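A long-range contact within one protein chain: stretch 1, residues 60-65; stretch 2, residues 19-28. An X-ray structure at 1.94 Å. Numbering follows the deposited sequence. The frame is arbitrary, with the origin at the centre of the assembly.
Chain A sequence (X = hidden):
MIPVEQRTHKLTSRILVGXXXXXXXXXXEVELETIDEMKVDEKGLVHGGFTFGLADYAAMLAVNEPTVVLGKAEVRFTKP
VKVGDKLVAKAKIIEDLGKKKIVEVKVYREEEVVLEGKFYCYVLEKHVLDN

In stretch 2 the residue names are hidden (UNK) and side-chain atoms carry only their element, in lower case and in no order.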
HETATM    1  N   MSE A  60       4.169  -0.663  -3.757  1.00 20.10           N
HETATM    2  CA  MSE A  60       4.537  -0.395  -5.137  1.00 19.56           C
HETATM    3  C   MSE A  60       5.241   0.966  -5.220  1.00 23.59           C
HETATM    4  O   MSE A  60       6.159   1.146  -6.026  1.00 21.90           O
HETATM    5  CB  MSE A  60       3.300  -0.379  -6.051  1.00 20.84           C
HETATM    6  CG  MSE A  60       2.495  -1.693  -6.127  1.00 21.41           C
HETATM    7 SE   MSE A  60       3.386  -3.099  -6.852  1.00 10.51          SE
HETATM    8  CE  MSE A  60       4.253  -3.584  -5.579  1.00 15.99           C
ATOM      9  N   LEU A  61       4.819   1.932  -4.403  1.00 23.74           N
ATOM     10  CA  LEU A  61       5.461   3.257  -4.448  1.00 23.52           C
ATOM     11  C   LEU A  61       6.765   3.316  -3.683  1.00 24.05           C
ATOM     12  O   LEU A  61       7.585   4.200  -3.931  1.00 24.64           O
ATOM     13  CB  LEU A  61       4.509   4.372  -3.974  1.00 23.45           C
ATOM     14  CG  LEU A  61       3.266   4.501  -4.868  1.00 23.39           C
ATOM     15  CD1 LEU A  61       2.427   5.722  -4.481  1.00 23.34           C
ATOM     16  CD2 LEU A  61       3.693   4.609  -6.311  1.00 21.50           C
ATOM     17  N   ALA A  62       6.974   2.393  -2.751  1.00 23.10           N
ATOM     18  CA  ALA A  62       8.238   2.375  -2.038  1.00 23.85           C
ATOM     19  C   ALA A  62       9.310   1.925  -3.049  1.00 26.80           C
ATOM     20  O   ALA A  62      10.481   2.284  -2.918  1.00 22.65           O
ATOM     21  CB  ALA A  62       8.179   1.431  -0.846  1.00 26.07           C
ATOM     22  N   VAL A  63       8.917   1.147  -4.058  1.00 23.03           N
ATOM     23  CA  VAL A  63       9.885   0.712  -5.081  1.00 24.71           C
ATOM     24  C   VAL A  63       9.872   1.760  -6.182  1.00 25.09           C
ATOM     25  O   VAL A  63      10.917   2.171  -6.674  1.00 26.07           O
ATOM     26  CB  VAL A  63       9.525  -0.667  -5.651  1.00 25.46           C
ATOM     27  CG1 VAL A  63      10.518  -1.054  -6.768  1.00 30.03           C
ATOM     28  CG2 VAL A  63       9.552  -1.708  -4.513  1.00 22.32           C
ATOM     29  N   ASN A  64       8.671   2.165  -6.576  1.00 25.72           N
ATOM     30  CA  ASN A  64       8.467   3.222  -7.557  1.00 28.82           C
ATOM     31  C   ASN A  64       9.243   3.070  -8.858  1.00 31.56           C
ATOM     32  O   ASN A  64       9.917   3.994  -9.309  1.00 32.22           O
ATOM     33  CB  ASN A  64       8.795   4.575  -6.908  1.00 27.54           C
ATOM     34  CG  ASN A  64       8.293   5.756  -7.724  1.00 26.05           C
ATOM     35  OD1 ASN A  64       7.244   5.681  -8.363  1.00 26.50           O
ATOM     36  ND2 ASN A  64       9.040   6.866  -7.696  1.00 26.73           N
ATOM     37  N   GLU A  65       9.118   1.898  -9.460  1.00 31.68           N
ATOM     38  CA  GLU A  65       9.763   1.588 -10.722  1.00 32.44           C
ATOM     39  C   GLU A  65       8.570   1.312 -11.631  1.00 28.42           C
ATOM     40  O   GLU A  65       7.646   0.621 -11.227  1.00 28.73           O
ATOM     41  CB  GLU A  65      10.621   0.341 -10.547  1.00 38.72           C
ATOM     42  CG  GLU A  65      11.854   0.349 -11.369  1.00 47.63           C
ATOM     43  CD  GLU A  65      13.028   0.962 -10.644  1.00 52.34           C
ATOM     44  OE1 GLU A  65      13.665   0.239  -9.840  1.00 50.58           O
ATOM     45  OE2 GLU A  65      13.306   2.161 -10.873  1.00 53.57           O
ATOM     46  N   UNK A  19      -4.314   7.931  -1.682  1.00 25.97           N
ATOM     47  CA  UNK A  19      -3.655   9.128  -2.188  1.00 25.70           C
ATOM     48  C   UNK A  19      -2.253   9.155  -1.615  1.00 24.87           C
ATOM     49  O   UNK A  19      -2.067   9.211  -0.405  1.00 24.05           O
ATOM     50  c   UNK A  19      -5.906  10.361  -2.131  1.00 38.71           C
ATOM     51  c   UNK A  19      -6.662  11.573  -1.558  1.00 42.75           C
ATOM     52  c   UNK A  19      -4.430  10.375  -1.729  1.00 32.05           C
ATOM     53  c   UNK A  19      -8.078  11.657  -2.109  1.00 44.74           C
ATOM     54  n   UNK A  19      -8.810  12.857  -1.597  1.00 48.97           N
ATOM     55  N   UNK A  20      -1.235   9.095  -2.481  1.00 23.81           N
ATOM     56  CA  UNK A  20       0.135   9.113  -1.957  1.00 25.76           C
ATOM     57  C   UNK A  20       0.388  10.497  -1.353  1.00 27.26           C
ATOM     58  O   UNK A  20      -0.006  11.502  -1.944  1.00 26.03           O
ATOM     59  c   UNK A  20       0.991   8.851  -3.206  1.00 25.04           C
ATOM     60  c   UNK A  20      -1.258   8.922  -3.941  1.00 25.57           C
ATOM     61  c   UNK A  20       0.019   8.168  -4.180  1.00 26.25           C
ATOM     62  N   UNK A  21       1.001  10.549  -0.176  1.00 26.11           N
ATOM     63  CA  UNK A  21       1.283  11.833   0.455  1.00 28.48           C
ATOM     64  C   UNK A  21       2.782  12.004   0.604  1.00 28.20           C
ATOM     65  O   UNK A  21       3.264  13.071   0.971  1.00 28.30           O
ATOM     66  c   UNK A  21       0.586  11.973   1.852  1.00 29.18           C
ATOM     67  c   UNK A  21       0.381  10.927   4.197  1.00 32.27           C
ATOM     68  c   UNK A  21      -0.912  11.986   1.673  1.00 30.10           C
ATOM     69  c   UNK A  21       0.987  10.825   2.781  1.00 31.14           C
ATOM     70  N   UNK A  22       3.530  10.946   0.314  1.00 27.34           N
ATOM     71  CA  UNK A  22       4.979  11.035   0.406  1.00 26.89           C
ATOM     72  C   UNK A  22       5.657   9.924  -0.374  1.00 27.92           C
ATOM     73  O   UNK A  22       5.322   8.747  -0.215  1.00 24.85           O
ATOM     74  c   UNK A  22       7.847  10.245   1.731  1.00 29.57           C
ATOM     75  c   UNK A  22       6.897  11.351   2.175  1.00 31.37           C
ATOM     76  c   UNK A  22       5.431  10.978   1.875  1.00 26.58           C
ATOM     77  c   UNK A  22       7.048  11.587   3.677  1.00 33.63           C
ATOM     78  N   UNK A  23       6.592  10.302  -1.239  1.00 23.48           N
ATOM     79  CA  UNK A  23       7.344   9.308  -1.990  1.00 24.76           C
ATOM     80  C   UNK A  23       8.793   9.770  -2.050  1.00 26.64           C
ATOM     81  O   UNK A  23       9.080  10.866  -2.527  1.00 27.28           O
ATOM     82  c   UNK A  23       5.356   8.866  -3.524  1.00 21.01           C
ATOM     83  c   UNK A  23       4.802   8.779  -4.974  1.00 22.62           C
ATOM     84  c   UNK A  23       7.645   7.976  -4.112  1.00 23.86           C
ATOM     85  c   UNK A  23       6.864   9.143  -3.453  1.00 25.50           C
ATOM     86  N   UNK A  24       9.698   8.942  -1.552  1.00 27.51           N
ATOM     87  CA  UNK A  24      11.107   9.261  -1.609  1.00 28.95           C
ATOM     88  C   UNK A  24      11.813   7.938  -1.868  1.00 32.03           C
ATOM     89  O   UNK A  24      11.161   6.887  -1.938  1.00 27.55           O
ATOM     90  n   UNK A  24      12.713   9.471   4.515  1.00 38.99           N
ATOM     91  c   UNK A  24      11.527   8.948   0.904  1.00 28.76           C
ATOM     92  c   UNK A  24      12.063   9.662   2.127  1.00 31.34           C
ATOM     93  c   UNK A  24      11.584   9.868  -0.290  1.00 31.54           C
ATOM     94  c   UNK A  24      12.173   8.741   3.319  1.00 35.26           C
ATOM     95  N   UNK A  25      13.137   7.989  -1.993  1.00 28.19           N
ATOM     96  CA  UNK A  25      13.932   6.789  -2.235  1.00 28.95           C
ATOM     97  C   UNK A  25      13.680   5.697  -1.190  1.00 29.36           C
ATOM     98  O   UNK A  25      13.895   5.903   0.010  1.00 25.53           O
ATOM     99  o   UNK A  25      16.911   4.128  -3.718  1.00 36.47           O
ATOM    100  c   UNK A  25      16.359   5.937  -2.282  1.00 34.51           C
ATOM    101  c   UNK A  25      16.320   5.227  -3.619  1.00 35.71           C
ATOM    102  c   UNK A  25      15.416   7.141  -2.215  1.00 31.81           C
ATOM    103  o   UNK A  25      15.711   5.769  -4.568  1.00 36.45           O
ATOM    104  N   UNK A  26      13.196   4.553  -1.665  1.00 28.55           N
ATOM    105  CA  UNK A  26      12.940   3.409  -0.804  1.00 30.49           C
ATOM    106  C   UNK A  26      11.837   3.510   0.233  1.00 27.76           C
ATOM    107  O   UNK A  26      11.732   2.629   1.095  1.00 26.55           O
ATOM    108  N   UNK A  27      10.992   4.535   0.137  1.00 26.51           N
ATOM    109  CA  UNK A  27       9.938   4.722   1.135  1.00 27.49           C
ATOM    110  C   UNK A  27       8.742   5.513   0.598  1.00 26.64           C
ATOM    111  O   UNK A  27       8.892   6.445  -0.197  1.00 24.62           O
ATOM    112  c   UNK A  27       9.398   4.726   4.478  1.00 29.04           C
ATOM    113  c   UNK A  27      10.551   5.437   2.342  1.00 26.99           C
ATOM    114  o   UNK A  27       6.979   6.340   6.674  1.00 31.75           O
ATOM    115  c   UNK A  27       9.613   5.697   3.504  1.00 28.97           C
ATOM    116  c   UNK A  27       8.921   6.907   3.611  1.00 27.35           C
ATOM    117  c   UNK A  27       7.840   6.140   5.618  1.00 28.47           C
ATOM    118  c   UNK A  27       8.519   4.942   5.528  1.00 29.98           C
ATOM    119  c   UNK A  27       8.030   7.131   4.668  1.00 29.62           C
ATOM    120  N   UNK A  28       7.540   5.133   1.021  1.00 24.39           N
ATOM    121  CA  UNK A  28       6.347   5.849   0.573  1.00 23.58           C
ATOM    122  C   UNK A  28       5.235   5.784   1.608  1.00 24.78           C
ATOM    123  O   UNK A  28       5.182   4.865   2.421  1.00 24.46           O
ATOM    124  c   UNK A  28       5.855   5.289  -0.741  1.00 25.20           C
TER
HETATM  125  O   HOH W   1      10.075   5.435  -3.883  1.00 26.78           O
HETATM  126  O   HOH W   2      12.717   3.557  -4.093  1.00 37.65           O

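Position 19 opens the strand with four carbons in a row ending in a nitrogen, an extended chain whose CA-to-CB bond points away from the helix and which touches nothing on stretch 1. The terminal nitrogen on an unbranched chain makes it Lys19.

At position 20 three carbons close a ring onto the backbone nitrogen, and the CA-to-CB bond points toward the helix. One ring carbon packs against CD1 of Leu61. A ring of this kind is proline, so this is Pro20, and the contact is Leu61 CD1 to Pro20 CG at 3.4 Å, a tight apolar fit.

Position 21 carries four carbons, forked at the first, with one arm two carbons long; it is exposed and out of reach of stretch 1. That branching defines Ile21. Position 22 also has four carbons, but the fork comes at the second, and it too is out of reach: Leu22.

Position 23 returns to the contact. Its four carbons fork at the first, one arm being two carbons long, and the CA-to-CB bond points toward the helix. The end of the long arm meets Leu61 CD1, and the short arm lies near Leu61 O and Asn64 ND2. The pattern is that of Ile23. Its CD1 lies 3.9 Å from Leu61 CD1, while its CG2 sits 3.8 Å from Leu61 O and 4.0 Å from Asn64 ND2, so both arms of the fork are used.

Position 24 has four carbons in a row ending in nitrogen, directed away from the helix at the CA-to-CB bond. This is Lys24, and its backbone matters more here than its amine. Position 25 shows three carbons, the third carrying two oxygens; it is exposed and makes no contact with stretch 1. The carboxylate on this length of chain gives Glu25.

Position 26 has no side-chain atoms, and its CA lies 3.4 Å from Ala62 O in a CA-H...O contact. It is Gly26, with a phi of 67°, a value that by itself favours glycine.

Position 27 bears one carbon, then a six-carbon ring with one oxygen, and its CA-to-CB bond points away from the helix. The hydroxylated ring identifies Tyr27; its CA is nonetheless 4.3 Å from the CA of Ala62. Position 28 has a single carbon, pointing toward stretch 1, 3.6 Å from Leu61 CB and 3.7 Å from Ala62 N; one carbon and no more is Ala28.

The contact pairs an apolar patch with a hydrated turn. Leu61 lies against Pro20, Ile23 and Ala28, and the methyl of Ala28 lies beside the helix backbone at Ala62 N. A type II turn from Lys24 to Tyr27, closed by Tyr27 N to Lys24 O at 3.1 Å and Lys24 N to Tyr27 O at 3.0 Å, brings Gly26 to the helix end. No direct hydrogen bond crosses; water 1 lies 2.8 Å from Leu61 O and 2.7 Å from Lys24 O, hydrogen-bonding range to both, and water 2 accepts from Gly26 N at 2.7 Å and lies 2.8 Å from Ala62 O. The rule is apolar packing beside water-bridged backbone.

Stretch 2 19-28: KPILIKEGYA
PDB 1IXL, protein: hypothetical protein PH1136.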